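Local coordinates for putative peptide ABC-transport system periplasmic peptide-binding protein (Campylobacter jejuni, PDB 4OEV) that binds nickel(II), here together with oxalate, as the extracytoplasmic solute-binding component of an ABC-type nickel importer, at residues A[11-20]-A[26-34]; A[381-389]-A[475-483]. All coordinates share one frame; numbering follows the deposited sequence.

How the contacts relate
Both contacts are buried and converge on one nickel ion, which completes its shell with oxalate and a water ligand. Contact 1 is local: the loop after strand 6-11 packs on the loop and short helix 30-33 that soon follow it, largely through aliphatic side chains and bridging waters, and gives the metal one ligand, His-26. Contact 2 lies nearer the centre of the chain and joins distant parts of the sequence, the end of strand 379-384 and the loop after strand 454-467; it is smaller, rich in glycine and backbone contacts, and gives two ligands, His-480 and His-481. Glu-12 OE1 of contact 1 probably hydrogen-bonds His-481 ND1 of contact 2 (2.9 Å).

Contact 1: A[11-20]-A[26-34]; sequences VENEIARINP and HDAVINLVF. With NI (nickel (II) ion), chain C.
Val-11, the last residue of strand 6-11, meets the Ala-28 methyl through CG2. At Asn-13 the two loops share ordered waters: one accepts from Asn-13 N and ND2 and donates to His-26 O, while a second links Asn-13 O to Ala-28 N. The Asn-13 amide stands at the edge of the His-26 imidazole, its plane turned 86° from the ring, with ND2 3.8 Å from His-26 CD2. Ile-15 turns inward, CG2 touching Val-29 CG2 at 3.6 Å and CD1 reaching both Asp-27 OD2 and Ile-30 CD1. Asp-27, its carboxylate set between backbone N and carbonyl carbon (chi1 71°), folds back on its own segment: OD1 accepts from Val-29 N, an Asx turn, and almost straight (176°) from Ile-30 N, where helix 30-33 begins. Ile-18, centre of an inverse gamma turn, lays CG1 against Val-29 and CG2 against Ile-30 and Phe-34; its carbonyl O is buried without a partner, 3.3 Å from Phe-34 CE2. Pro-20 CD makes a CH-pi contact, 3.4 Å from the Phe-34 ring centroid. With no direct hydrogen bond between the segments, apolar packing and water bridges hold the loop presenting His-26, whose ND1 is hydrogen-bonded to Glu-24 O and NE2 binds nickel at 2.2 Å.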
ATOM      1  N   VAL A  11      -8.904  -8.395  -9.128  1.00 39.93           N
ATOM      2  CA  VAL A  11      -8.158  -7.535  -8.212  1.00 38.50           C
ATOM      3  C   VAL A  11      -8.957  -7.325  -6.925  1.00 34.42           C
ATOM      4  O   VAL A  11     -10.161  -7.049  -6.985  1.00 38.02           O
ATOM      5  CB  VAL A  11      -7.826  -6.185  -8.867  1.00 37.69           C
ATOM      6  CG1 VAL A  11      -7.226  -5.241  -7.826  1.00 37.78           C
ATOM      7  CG2 VAL A  11      -6.822  -6.416 -10.001  1.00 33.78           C
ATOM      8  N   GLU A  12      -8.300  -7.460  -5.779  1.00 31.29           N
ATOM      9  CA  GLU A  12      -9.030  -7.381  -4.468  1.00 32.11           C
ATOM     10  C   GLU A  12      -9.771  -6.038  -4.221  1.00 39.83           C
ATOM     11  O   GLU A  12     -10.965  -6.030  -3.851  1.00 36.93           O
ATOM     12  CB  GLU A  12      -8.073  -7.656  -3.335  1.00 32.87           C
ATOM     13  CG  GLU A  12      -8.739  -7.660  -1.935  1.00 32.53           C
ATOM     14  CD  GLU A  12      -7.729  -7.703  -0.849  1.00 32.66           C
ATOM     15  OE1 GLU A  12      -6.532  -7.726  -1.198  1.00 30.24           O
ATOM     16  OE2 GLU A  12      -8.111  -7.709   0.353  1.00 34.58           O
ATOM     17  N   ASN A  13      -9.074  -4.921  -4.484  1.00 37.72           N
ATOM     18  CA  ASN A  13      -9.562  -3.580  -4.181  1.00 37.73           C
ATOM     19  C   ASN A  13      -9.893  -2.811  -5.446  1.00 37.87           C
ATOM     20  O   ASN A  13      -9.295  -3.056  -6.490  1.00 34.46           O
ATOM     21  CB  ASN A  13      -8.506  -2.818  -3.376  1.00 36.16           C
ATOM     22  CG  ASN A  13      -8.161  -3.518  -2.095  1.00 35.64           C
ATOM     23  OD1 ASN A  13      -8.952  -3.504  -1.160  1.00 35.22           O
ATOM     24  ND2 ASN A  13      -6.981  -4.146  -2.038  1.00 30.88           N
ATOM     25  N   GLU A  14     -10.864  -1.919  -5.348  1.00 38.23           N
ATOM     26  CA  GLU A  14     -11.211  -1.028  -6.410  1.00 45.62           C
ATOM     27  C   GLU A  14     -11.002   0.399  -5.897  1.00 44.09           C
ATOM     28  O   GLU A  14     -10.562   0.611  -4.758  1.00 42.49           O
ATOM     29  CB  GLU A  14     -12.649  -1.264  -6.866  1.00 52.09           C
ATOM     30  CG  GLU A  14     -13.675  -1.170  -5.757  1.00 56.47           C
ATOM     31  CD  GLU A  14     -15.100  -1.354  -6.254  1.00 63.16           C
ATOM     32  OE1 GLU A  14     -15.296  -1.454  -7.490  1.00 65.91           O
ATOM     33  OE2 GLU A  14     -16.019  -1.383  -5.399  1.00 65.17           O
ATOM     34  N   ILE A  15     -11.291   1.362  -6.747  1.00 42.16           N
ATOM     35  CA  ILE A  15     -11.234   2.768  -6.347  1.00 40.78           C
ATOM     36  C   ILE A  15     -12.424   3.515  -6.945  1.00 42.98           C
ATOM     37  O   ILE A  15     -12.798   3.275  -8.113  1.00 44.93           O
ATOM     38  CB  ILE A  15      -9.906   3.400  -6.770  1.00 39.81           C
ATOM     39  CG1 ILE A  15      -9.838   4.872  -6.321  1.00 39.83           C
ATOM     40  CG2 ILE A  15      -9.707   3.344  -8.330  1.00 35.07           C
ATOM     41  CD1 ILE A  15      -8.423   5.366  -6.259  1.00 37.40           C
ATOM     42  N   ALA A  16     -13.046   4.399  -6.165  1.00 41.80           N
ATOM     43  CA  ALA A  16     -14.224   5.115  -6.671  1.00 43.86           C
ATOM     44  C   ALA A  16     -13.883   6.248  -7.632  1.00 43.11           C
ATOM     45  O   ALA A  16     -14.751   6.711  -8.361  1.00 45.98           O
ATOM     46  CB  ALA A  16     -15.054   5.674  -5.533  1.00 44.91           C
ATOM     47  N   ARG A  17     -12.651   6.737  -7.611  1.00 41.12           N
ATOM     48  CA  ARG A  17     -12.283   7.838  -8.532  1.00 43.23           C
ATOM     49  C   ARG A  17     -11.004   7.422  -9.237  1.00 43.52           C
ATOM     50  O   ARG A  17      -9.955   7.246  -8.594  1.00 40.49           O
ATOM     51  CB  ARG A  17     -12.100   9.158  -7.766  1.00 44.49           C
ATOM     52  CG  ARG A  17     -13.370   9.732  -7.181  1.00 46.48           C
ATOM     53  CD  ARG A  17     -13.079  10.982  -6.339  1.00 45.92           C
ATOM     54  NE  ARG A  17     -12.493  10.653  -5.048  1.00 41.78           N
ATOM     55  CZ  ARG A  17     -12.181  11.545  -4.110  1.00 39.78           C
ATOM     56  NH1 ARG A  17     -12.370  12.846  -4.297  1.00 37.80           N
ATOM     57  NH2 ARG A  17     -11.672  11.138  -2.971  1.00 35.02           N
ATOM     58  N   ILE A  18     -11.099   7.135 -10.536  1.00 47.07           N
ATOM     59  CA  ILE A  18      -9.925   6.686 -11.255  1.00 45.65           C
ATOM     60  C   ILE A  18      -9.142   7.915 -11.659  1.00 45.82           C
ATOM     61  O   ILE A  18      -9.157   8.343 -12.815  1.00 48.68           O
ATOM     62  CB  ILE A  18     -10.274   5.791 -12.474  1.00 47.18           C
ATOM     63  CG1 ILE A  18     -11.081   4.556 -12.010  1.00 46.14           C
ATOM     64  CG2 ILE A  18      -8.985   5.301 -13.149  1.00 45.14           C
ATOM     65  CD1 ILE A  18     -11.661   3.704 -13.171  1.00 54.73           C
ATOM     66  N   ASN A  19      -8.418   8.441 -10.688  1.00 46.76           N
ATOM     67  CA  ASN A  19      -7.749   9.725 -10.816  1.00 46.09           C
ATOM     68  C   ASN A  19      -6.525   9.668  -9.924  1.00 43.11           C
ATOM     69  O   ASN A  19      -6.651   9.430  -8.723  1.00 39.20           O
ATOM     70  CB  ASN A  19      -8.719  10.831 -10.412  1.00 44.94           C
ATOM     71  CG  ASN A  19      -8.115  12.203 -10.448  1.00 44.19           C
ATOM     72  OD1 ASN A  19      -6.902  12.394 -10.382  1.00 45.28           O
ATOM     73  ND2 ASN A  19      -8.973  13.184 -10.575  1.00 43.40           N
ATOM     74  N   PRO A  20      -5.335   9.818 -10.521  1.00 41.85           N
ATOM     75  CA  PRO A  20      -4.068   9.791  -9.778  1.00 39.32           C
ATOM     76  C   PRO A  20      -4.081  10.645  -8.476  1.00 42.67           C
ATOM     77  O   PRO A  20      -3.449  10.244  -7.510  1.00 40.14           O
ATOM     78  CB  PRO A  20      -3.063  10.350 -10.793  1.00 41.67           C
ATOM     79  CG  PRO A  20      -3.666  10.032 -12.124  1.00 45.61           C
ATOM     80  CD  PRO A  20      -5.132   9.852 -11.981  1.00 43.84           C
ATOM     81  N   HIS A  26      -4.015   1.192  -3.569  1.00 36.29           N
ATOM     82  CA  HIS A  26      -4.779  -0.053  -3.440  1.00 35.23           C
ATOM     83  C   HIS A  26      -5.321  -0.611  -4.752  1.00 37.01           C
ATOM     84  O   HIS A  26      -5.733  -1.757  -4.795  1.00 36.03           O
ATOM     85  CB  HIS A  26      -5.973   0.122  -2.512  1.00 29.72           C
ATOM     86  CG  HIS A  26      -5.619   0.015  -1.082  1.00 28.64           C
ATOM     87  ND1 HIS A  26      -4.926   0.998  -0.409  1.00 25.93           N
ATOM     88  CD2 HIS A  26      -5.813  -0.996  -0.192  1.00 26.80           C
ATOM     89  CE1 HIS A  26      -4.740   0.605   0.847  1.00 31.16           C
ATOM     90  NE2 HIS A  26      -5.246  -0.596   0.982  1.00 26.86           N
ATOM     91  N   ASP A  27      -5.315   0.174  -5.817  1.00 36.50           N
ATOM     92  CA  ASP A  27      -5.980  -0.268  -7.045  1.00 37.57           C
ATOM     93  C   ASP A  27      -5.013  -0.669  -8.157  1.00 36.26           C
ATOM     94  O   ASP A  27      -3.797  -0.461  -8.057  1.00 36.92           O
ATOM     95  CB  ASP A  27      -6.898   0.824  -7.554  1.00 37.77           C
ATOM     96  CG  ASP A  27      -6.125   1.987  -8.117  1.00 38.97           C
ATOM     97  OD1 ASP A  27      -5.789   1.906  -9.309  1.00 40.79           O
ATOM     98  OD2 ASP A  27      -5.836   2.951  -7.372  1.00 38.78           O
ATOM     99  N   ALA A  28      -5.561  -1.283  -9.203  1.00 37.82           N
ATOM    100  CA  ALA A  28      -4.754  -1.659 -10.365  1.00 38.13           C
ATOM    101  C   ALA A  28      -5.178  -0.895 -11.622  1.00 41.86           C
ATOM    102  O   ALA A  28      -4.694  -1.221 -12.721  1.00 42.25           O
ATOM    103  CB  ALA A  28      -4.819  -3.187 -10.625  1.00 34.45           C
ATOM    104  N   VAL A  29      -6.072   0.101 -11.486  1.00 39.26           N
ATOM    105  CA  VAL A  29      -6.653   0.717 -12.672  1.00 40.97           C
ATOM    106  C   VAL A  29      -6.081   2.108 -13.027  1.00 40.76           C
ATOM    107  O   VAL A  29      -6.002   2.444 -14.216  1.00 41.26           O
ATOM    108  CB  VAL A  29      -8.214   0.825 -12.569  1.00 46.08           C
ATOM    109  CG1 VAL A  29      -8.831  -0.546 -12.661  1.00 44.66           C
ATOM    110  CG2 VAL A  29      -8.653   1.502 -11.268  1.00 45.23           C
ATOM    111  N   ILE A  30      -5.660   2.893 -12.029  1.00 37.85           N
ATOM    112  CA  ILE A  30      -5.079   4.200 -12.318  1.00 38.61           C
ATOM    113  C   ILE A  30      -3.806   3.983 -13.148  1.00 44.43           C
ATOM    114  O   ILE A  30      -3.558   4.724 -14.101  1.00 44.99           O
ATOM    115  CB  ILE A  30      -4.773   5.039 -11.036  1.00 37.47           C
ATOM    116  CG1 ILE A  30      -6.096   5.347 -10.332  1.00 41.39           C
ATOM    117  CG2 ILE A  30      -3.993   6.365 -11.430  1.00 38.44           C
ATOM    118  CD1 ILE A  30      -6.009   6.156  -9.011  1.00 39.05           C
ATOM    119  N   ASN A  31      -3.015   2.962 -12.824  1.00 42.57           N
ATOM    120  CA  ASN A  31      -1.794   2.708 -13.615  1.00 44.83           C
ATOM    121  C   ASN A  31      -2.037   2.104 -15.010  1.00 43.08           C
ATOM    122  O   ASN A  31      -1.091   1.936 -15.782  1.00 42.24           O
ATOM    123  CB  ASN A  31      -0.848   1.795 -12.825  1.00 51.78           C
ATOM    124  CG  ASN A  31      -0.079   2.546 -11.751  1.00 54.68           C
ATOM    125  OD1 ASN A  31      -0.492   2.580 -10.584  1.00 58.68           O
ATOM    126  ND2 ASN A  31       1.054   3.136 -12.130  1.00 52.37           N
ATOM    127  N   LEU A  32      -3.287   1.779 -15.345  1.00 43.29           N
ATOM    128  CA  LEU A  32      -3.627   1.343 -16.719  1.00 42.72           C
ATOM    129  C   LEU A  32      -3.920   2.569 -17.596  1.00 47.01           C
ATOM    130  O   LEU A  32      -3.444   2.688 -18.737  1.00 48.82           O
ATOM    131  CB  LEU A  32      -4.839   0.429 -16.707  1.00 42.62           C
ATOM    132  CG  LEU A  32      -4.682  -0.813 -15.827  1.00 42.95           C
ATOM    133  CD1 LEU A  32      -5.969  -1.598 -15.777  1.00 41.12           C
ATOM    134  CD2 LEU A  32      -3.555  -1.679 -16.389  1.00 44.52           C
ATOM    135  N   VAL A  33      -4.713   3.484 -17.048  1.00 49.23           N
ATOM    136  CA  VAL A  33      -5.148   4.675 -17.774  1.00 49.66           C
ATOM    137  C   VAL A  33      -4.097   5.791 -17.776  1.00 50.20           C
ATOM    138  O   VAL A  33      -3.957   6.547 -18.756  1.00 51.15           O
ATOM    139  CB  VAL A  33      -6.482   5.176 -17.153  1.00 45.40           C
ATOM    140  CG1 VAL A  33      -6.992   6.433 -17.824  1.00 47.07           C
ATOM    141  CG2 VAL A  33      -7.525   4.058 -17.206  1.00 45.27           C
ATOM    142  N   PHE A  34      -3.344   5.906 -16.687  1.00 46.59           N
ATOM    143  CA  PHE A  34      -2.416   7.038 -16.557  1.00 47.88           C
ATOM    144  C   PHE A  34      -0.973   6.586 -16.571  1.00 49.17           C
ATOM    145  O   PHE A  34      -0.683   5.395 -16.354  1.00 48.77           O
ATOM    146  CB  PHE A  34      -2.696   7.809 -15.269  1.00 44.56           C
ATOM    147  CG  PHE A  34      -4.073   8.385 -15.216  1.00 44.34           C
ATOM    148  CD1 PHE A  34      -4.313   9.668 -15.698  1.00 45.50           C
ATOM    149  CD2 PHE A  34      -5.131   7.644 -14.722  1.00 43.22           C
ATOM    150  CE1 PHE A  34      -5.598  10.202 -15.672  1.00 54.58           C
ATOM    151  CE2 PHE A  34      -6.419   8.160 -14.685  1.00 43.77           C
ATOM    152  CZ  PHE A  34      -6.653   9.458 -15.150  1.00 45.21           C
TER
HETATM  153 NI    NI C 501      -4.946  -2.099   2.597  1.00 27.31          NI
HETATM  154  O   HOH W   1      -8.159  -1.826  -8.948  1.00 31.07           O
HETATM  155  O   HOH W   2      -6.054  -4.581  -4.616  1.00 31.21           O
HETATM  156  O   HOH W   3      -6.899  -1.839   2.516  1.00 17.81           O

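Contact 2: A[381-389]-A[475-483]; sequences LIGWGSPLD and TRTLGHHGV. With NI (nickel (II) ion), chain C; OXL (oxalate ion), chain D.
His-480 packs its imidazole against the end of strand 379-384, in the ligand pocket of a periplasmic-binding-protein fold of solute-binding family 5. His-480 NE2 and His-481 NE2 bind nickel at 2.1 and 2.2 Å, and oxalate chelates it through O3 and O4; a water and His-26 NE2 complete six ligands.

Among ring contacts, Trp-384 CA sits over one face of His-480, a CH-pi contact 3.9 Å from the centroid, and Gly-383 O lies over that face too, 3.1 Å from His-480 CE1 but not hydrogen-bonded; His-481 CD2 lies over the opposite face. With CG anti to the backbone N (chi1 178°), the His-480 ring reaches in beside the strand and turns its NE2 edge to the metal. The indole of Trp-384 meets that imidazole obliquely, planes 43° apart, and offers a face to oxalate O4, which lies 3.3 Å from CZ3.

Of the polar contacts, His-480 N donates to Gly-385 O at 2.9 Å, from 31° outside the carbonyl plane, and Gly-383 N makes a weak bond to oxalate O1. Asp-240 OD1 is hydrogen-bonded to His-480 ND1, a second-shell bond that would help fix the ring's rotation; Arg-344 also binds oxalate.

Van der Waals contact continues beyond the metal, where the Pro-387 ring lies along the 477-479 backbone: CG rests against Thr-477 O, CD 3.8 Å from Gly-479 CA, and CB meets the Thr-477 methyl, CG2, at 3.9 Å.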
ATOM      1  N   LEU A 381      -6.606  -6.115  12.314  1.00 25.71           N
ATOM      2  CA  LEU A 381      -5.578  -6.901  11.648  1.00 25.54           C
ATOM      3  C   LEU A 381      -5.242  -6.142  10.351  1.00 27.57           C
ATOM      4  O   LEU A 381      -5.904  -6.358   9.348  1.00 28.64           O
ATOM      5  CB  LEU A 381      -6.076  -8.328  11.334  1.00 29.26           C
ATOM      6  CG  LEU A 381      -4.976  -9.405  11.373  1.00 31.35           C
ATOM      7  CD1 LEU A 381      -3.841  -9.072  10.436  1.00 31.67           C
ATOM      8  CD2 LEU A 381      -4.408  -9.531  12.769  1.00 29.75           C
ATOM      9  N   ILE A 382      -4.239  -5.279  10.434  1.00 23.46           N
ATOM     10  CA  ILE A 382      -3.912  -4.231   9.432  1.00 21.96           C
ATOM     11  C   ILE A 382      -2.757  -4.672   8.527  1.00 25.42           C
ATOM     12  O   ILE A 382      -2.099  -5.673   8.817  1.00 27.44           O
ATOM     13  CB  ILE A 382      -3.518  -2.922  10.185  1.00 20.31           C
ATOM     14  CG1 ILE A 382      -3.625  -1.658   9.273  1.00 21.54           C
ATOM     15  CG2 ILE A 382      -2.020  -3.044  10.659  1.00 26.72           C
ATOM     16  CD1 ILE A 382      -3.618  -0.370  10.090  1.00 23.14           C
ATOM     17  N   GLY A 383      -2.486  -3.950   7.408  1.00 23.92           N
ATOM     18  CA  GLY A 383      -1.354  -4.325   6.595  1.00 20.26           C
ATOM     19  C   GLY A 383      -0.926  -2.998   5.875  1.00 23.36           C
ATOM     20  O   GLY A 383      -1.785  -2.136   5.708  1.00 25.83           O
ATOM     21  N   TRP A 384       0.361  -2.843   5.555  1.00 27.45           N
ATOM     22  CA  TRP A 384       0.880  -1.691   4.740  1.00 24.49           C
ATOM     23  C   TRP A 384       2.148  -2.153   4.097  1.00 24.14           C
ATOM     24  O   TRP A 384       2.633  -3.218   4.419  1.00 27.10           O
ATOM     25  CB  TRP A 384       1.202  -0.437   5.596  1.00 23.23           C
ATOM     26  CG  TRP A 384       0.067   0.166   6.312  1.00 26.75           C
ATOM     27  CD1 TRP A 384      -0.139   0.188   7.684  1.00 30.98           C
ATOM     28  CD2 TRP A 384      -1.034   0.827   5.730  1.00 28.77           C
ATOM     29  NE1 TRP A 384      -1.330   0.826   7.962  1.00 31.15           N
ATOM     30  CE2 TRP A 384      -1.878   1.250   6.776  1.00 29.51           C
ATOM     31  CE3 TRP A 384      -1.372   1.166   4.411  1.00 34.38           C
ATOM     32  CZ2 TRP A 384      -3.056   1.960   6.537  1.00 29.01           C
ATOM     33  CZ3 TRP A 384      -2.551   1.855   4.183  1.00 35.20           C
ATOM     34  CH2 TRP A 384      -3.359   2.259   5.238  1.00 32.28           C
ATOM     35  N   GLY A 385       2.728  -1.347   3.198  1.00 26.29           N
ATOM     36  CA  GLY A 385       4.052  -1.689   2.716  1.00 26.72           C
ATOM     37  C   GLY A 385       4.248  -1.284   1.251  1.00 29.22           C
ATOM     38  O   GLY A 385       3.346  -1.474   0.431  1.00 32.86           O
ATOM     39  N   SER A 386       5.400  -0.718   0.930  1.00 30.44           N
ATOM     40  CA  SER A 386       5.659  -0.253  -0.470  1.00 27.69           C
ATOM     41  C   SER A 386       7.094  -0.592  -0.767  1.00 28.72           C
ATOM     42  O   SER A 386       7.974  -0.468   0.098  1.00 32.59           O
ATOM     43  CB  SER A 386       5.356   1.255  -0.627  1.00 29.72           C
ATOM     44  OG  SER A 386       5.629   1.740  -1.992  1.00 34.25           O
ATOM     45  N   PRO A 387       7.358  -1.030  -1.995  1.00 30.91           N
ATOM     46  CA  PRO A 387       8.727  -1.297  -2.394  1.00 30.73           C
ATOM     47  C   PRO A 387       9.420   0.013  -2.814  1.00 32.09           C
ATOM     48  O   PRO A 387      10.611   0.024  -3.102  1.00 34.05           O
ATOM     49  CB  PRO A 387       8.567  -2.234  -3.590  1.00 32.74           C
ATOM     50  CG  PRO A 387       7.288  -1.803  -4.201  1.00 35.21           C
ATOM     51  CD  PRO A 387       6.402  -1.292  -3.082  1.00 32.72           C
ATOM     52  N   LEU A 388       8.665   1.087  -2.908  1.00 34.97           N
ATOM     53  CA  LEU A 388       9.285   2.379  -3.281  1.00 37.00           C
ATOM     54  C   LEU A 388       9.950   3.071  -2.079  1.00 34.90           C
ATOM     55  O   LEU A 388      10.187   2.434  -1.048  1.00 35.08           O
ATOM     56  CB  LEU A 388       8.233   3.273  -3.930  1.00 38.48           C
ATOM     57  CG  LEU A 388       7.613   2.601  -5.149  1.00 39.89           C
ATOM     58  CD1 LEU A 388       6.745   3.592  -5.844  1.00 42.69           C
ATOM     59  CD2 LEU A 388       8.652   2.001  -6.096  1.00 39.83           C
ATOM     60  N   ASP A 389      10.202   4.378  -2.187  1.00 32.82           N
ATOM     61  CA  ASP A 389      10.874   5.121  -1.123  1.00 34.92           C
ATOM     62  C   ASP A 389      10.268   4.876   0.269  1.00 33.19           C
ATOM     63  O   ASP A 389       9.023   4.812   0.449  1.00 36.38           O
ATOM     64  CB  ASP A 389      10.873   6.637  -1.454  1.00 35.30           C
ATOM     65  CG  ASP A 389      11.805   7.408  -0.559  1.00 36.72           C
ATOM     66  OD1 ASP A 389      11.405   7.725   0.595  1.00 38.16           O
ATOM     67  OD2 ASP A 389      12.975   7.620  -0.980  1.00 39.98           O
ATOM     68  N   THR A 475       7.670 -10.771 -12.884  1.00 41.86           N
ATOM     69  CA  THR A 475       7.571 -10.482 -11.445  1.00 44.28           C
ATOM     70  C   THR A 475       8.351  -9.231 -11.125  1.00 46.32           C
ATOM     71  O   THR A 475       9.219  -8.805 -11.901  1.00 47.63           O
ATOM     72  CB  THR A 475       8.140 -11.596 -10.573  1.00 48.30           C
ATOM     73  OG1 THR A 475       9.525 -11.761 -10.897  1.00 53.75           O
ATOM     74  CG2 THR A 475       7.400 -12.935 -10.801  1.00 47.49           C
ATOM     75  N   ARG A 476       7.995  -8.632  -9.996  1.00 45.21           N
ATOM     76  CA  ARG A 476       8.849  -7.667  -9.330  1.00 48.75           C
ATOM     77  C   ARG A 476       8.365  -7.544  -7.885  1.00 44.89           C
ATOM     78  O   ARG A 476       7.360  -8.172  -7.487  1.00 43.88           O
ATOM     79  CB  ARG A 476       8.879  -6.317 -10.064  1.00 52.94           C
ATOM     80  CG  ARG A 476       7.603  -5.526 -10.076  1.00 53.37           C
ATOM     81  CD  ARG A 476       7.774  -4.161 -10.816  1.00 49.57           C
ATOM     82  NE  ARG A 476       6.699  -3.294 -10.356  1.00 48.10           N
ATOM     83  CZ  ARG A 476       6.363  -2.117 -10.867  1.00 48.65           C
ATOM     84  NH1 ARG A 476       5.332  -1.466 -10.318  1.00 50.22           N
ATOM     85  NH2 ARG A 476       7.003  -1.621 -11.922  1.00 48.11           N
ATOM     86  N   THR A 477       9.112  -6.812  -7.073  1.00 43.00           N
ATOM     87  CA  THR A 477       8.765  -6.695  -5.668  1.00 38.47           C
ATOM     88  C   THR A 477       7.457  -5.931  -5.547  1.00 38.89           C
ATOM     89  O   THR A 477       7.350  -4.772  -5.960  1.00 41.29           O
ATOM     90  CB  THR A 477       9.896  -6.046  -4.880  1.00 37.23           C
ATOM     91  OG1 THR A 477      11.060  -6.844  -5.077  1.00 41.82           O
ATOM     92  CG2 THR A 477       9.586  -6.022  -3.362  1.00 36.93           C
ATOM     93  N   LEU A 478       6.453  -6.608  -4.994  1.00 31.90           N
ATOM     94  CA  LEU A 478       5.107  -6.060  -4.906  1.00 33.62           C
ATOM     95  C   LEU A 478       4.957  -5.178  -3.664  1.00 33.44           C
ATOM     96  O   LEU A 478       5.855  -5.126  -2.791  1.00 30.48           O
ATOM     97  CB  LEU A 478       4.056  -7.192  -4.877  1.00 34.44           C
ATOM     98  CG  LEU A 478       4.099  -8.099  -6.129  1.00 35.83           C
ATOM     99  CD1 LEU A 478       2.936  -9.075  -6.154  1.00 36.71           C
ATOM    100  CD2 LEU A 478       4.173  -7.263  -7.475  1.00 34.52           C
ATOM    101  N   GLY A 479       3.831  -4.467  -3.609  1.00 34.67           N
ATOM    102  CA  GLY A 479       3.486  -3.653  -2.461  1.00 32.79           C
ATOM    103  C   GLY A 479       2.324  -4.292  -1.738  1.00 32.48           C
ATOM    104  O   GLY A 479       1.974  -5.463  -1.960  1.00 32.11           O
ATOM    105  N   HIS A 480       1.754  -3.488  -0.868  1.00 28.74           N
ATOM    106  CA  HIS A 480       0.583  -3.802  -0.064  1.00 30.11           C
ATOM    107  C   HIS A 480      -0.573  -4.294  -0.961  1.00 33.38           C
ATOM    108  O   HIS A 480      -0.833  -3.717  -2.033  1.00 30.65           O
ATOM    109  CB  HIS A 480       0.233  -2.552   0.727  1.00 28.63           C
ATOM    110  CG  HIS A 480      -0.977  -2.680   1.567  1.00 26.25           C
ATOM    111  ND1 HIS A 480      -1.159  -3.736   2.449  1.00 23.27           N
ATOM    112  CD2 HIS A 480      -2.071  -1.893   1.682  1.00 26.27           C
ATOM    113  CE1 HIS A 480      -2.321  -3.594   3.058  1.00 25.81           C
ATOM    114  NE2 HIS A 480      -2.897  -2.482   2.640  1.00 21.15           N
ATOM    115  N   HIS A 481      -1.177  -5.413  -0.547  1.00 29.36           N
ATOM    116  CA  HIS A 481      -2.188  -6.186  -1.283  1.00 29.37           C
ATOM    117  C   HIS A 481      -1.663  -6.774  -2.573  1.00 31.59           C
ATOM    118  O   HIS A 481      -2.461  -7.175  -3.400  1.00 33.63           O
ATOM    119  CB  HIS A 481      -3.468  -5.385  -1.622  1.00 28.10           C
ATOM    120  CG  HIS A 481      -4.238  -4.905  -0.422  1.00 31.05           C
ATOM    121  ND1 HIS A 481      -5.082  -5.722   0.318  1.00 35.12           N
ATOM    122  CD2 HIS A 481      -4.323  -3.673   0.139  1.00 30.24           C
ATOM    123  CE1 HIS A 481      -5.627  -5.013   1.298  1.00 32.61           C
ATOM    124  NE2 HIS A 481      -5.190  -3.763   1.205  1.00 34.50           N
ATOM    125  N   GLY A 482      -0.339  -6.849  -2.730  1.00 28.99           N
ATOM    126  CA  GLY A 482       0.257  -7.371  -3.935  1.00 29.49           C
ATOM    127  C   GLY A 482       0.154  -6.389  -5.098  1.00 32.57           C
ATOM    128  O   GLY A 482       0.525  -6.729  -6.251  1.00 34.24           O
ATOM    129  N   VAL A 483      -0.326  -5.173  -4.811  1.00 30.44           N
ATOM    130  CA  VAL A 483      -0.423  -4.137  -5.874  1.00 31.74           C
ATOM    131  C   VAL A 483       0.889  -4.048  -6.604  1.00 32.78           C
ATOM    132  O   VAL A 483       1.989  -4.069  -6.003  1.00 32.74           O
ATOM    133  CB  VAL A 483      -0.866  -2.762  -5.312  1.00 32.82           C
ATOM    134  CG1 VAL A 483      -0.621  -1.623  -6.288  1.00 36.81           C
ATOM    135  CG2 VAL A 483      -2.405  -2.800  -4.959  1.00 26.50           C
TER
HETATM  136 NI    NI C 501      -4.946  -2.099   2.597  1.00 27.31          NI
HETATM  137  C1  OXL D 502      -5.146  -2.670   5.330  1.00 25.78           C
HETATM  138  C2  OXL D 502      -5.122  -1.160   5.117  1.00 32.00           C
HETATM  139  O1  OXL D 502      -5.122  -3.239   6.501  1.00 25.19           O
HETATM  140  O2  OXL D 502      -5.627  -0.469   6.020  1.00 35.76           O
HETATM  141  O3  OXL D 502      -5.239  -3.354   4.291  1.00 21.77           O
HETATM  142  O4  OXL D 502      -4.754  -0.626   4.005  1.00 26.96           O
HETATM  143  O   HOH W   3      -6.899  -1.839   2.516  1.00 17.81           O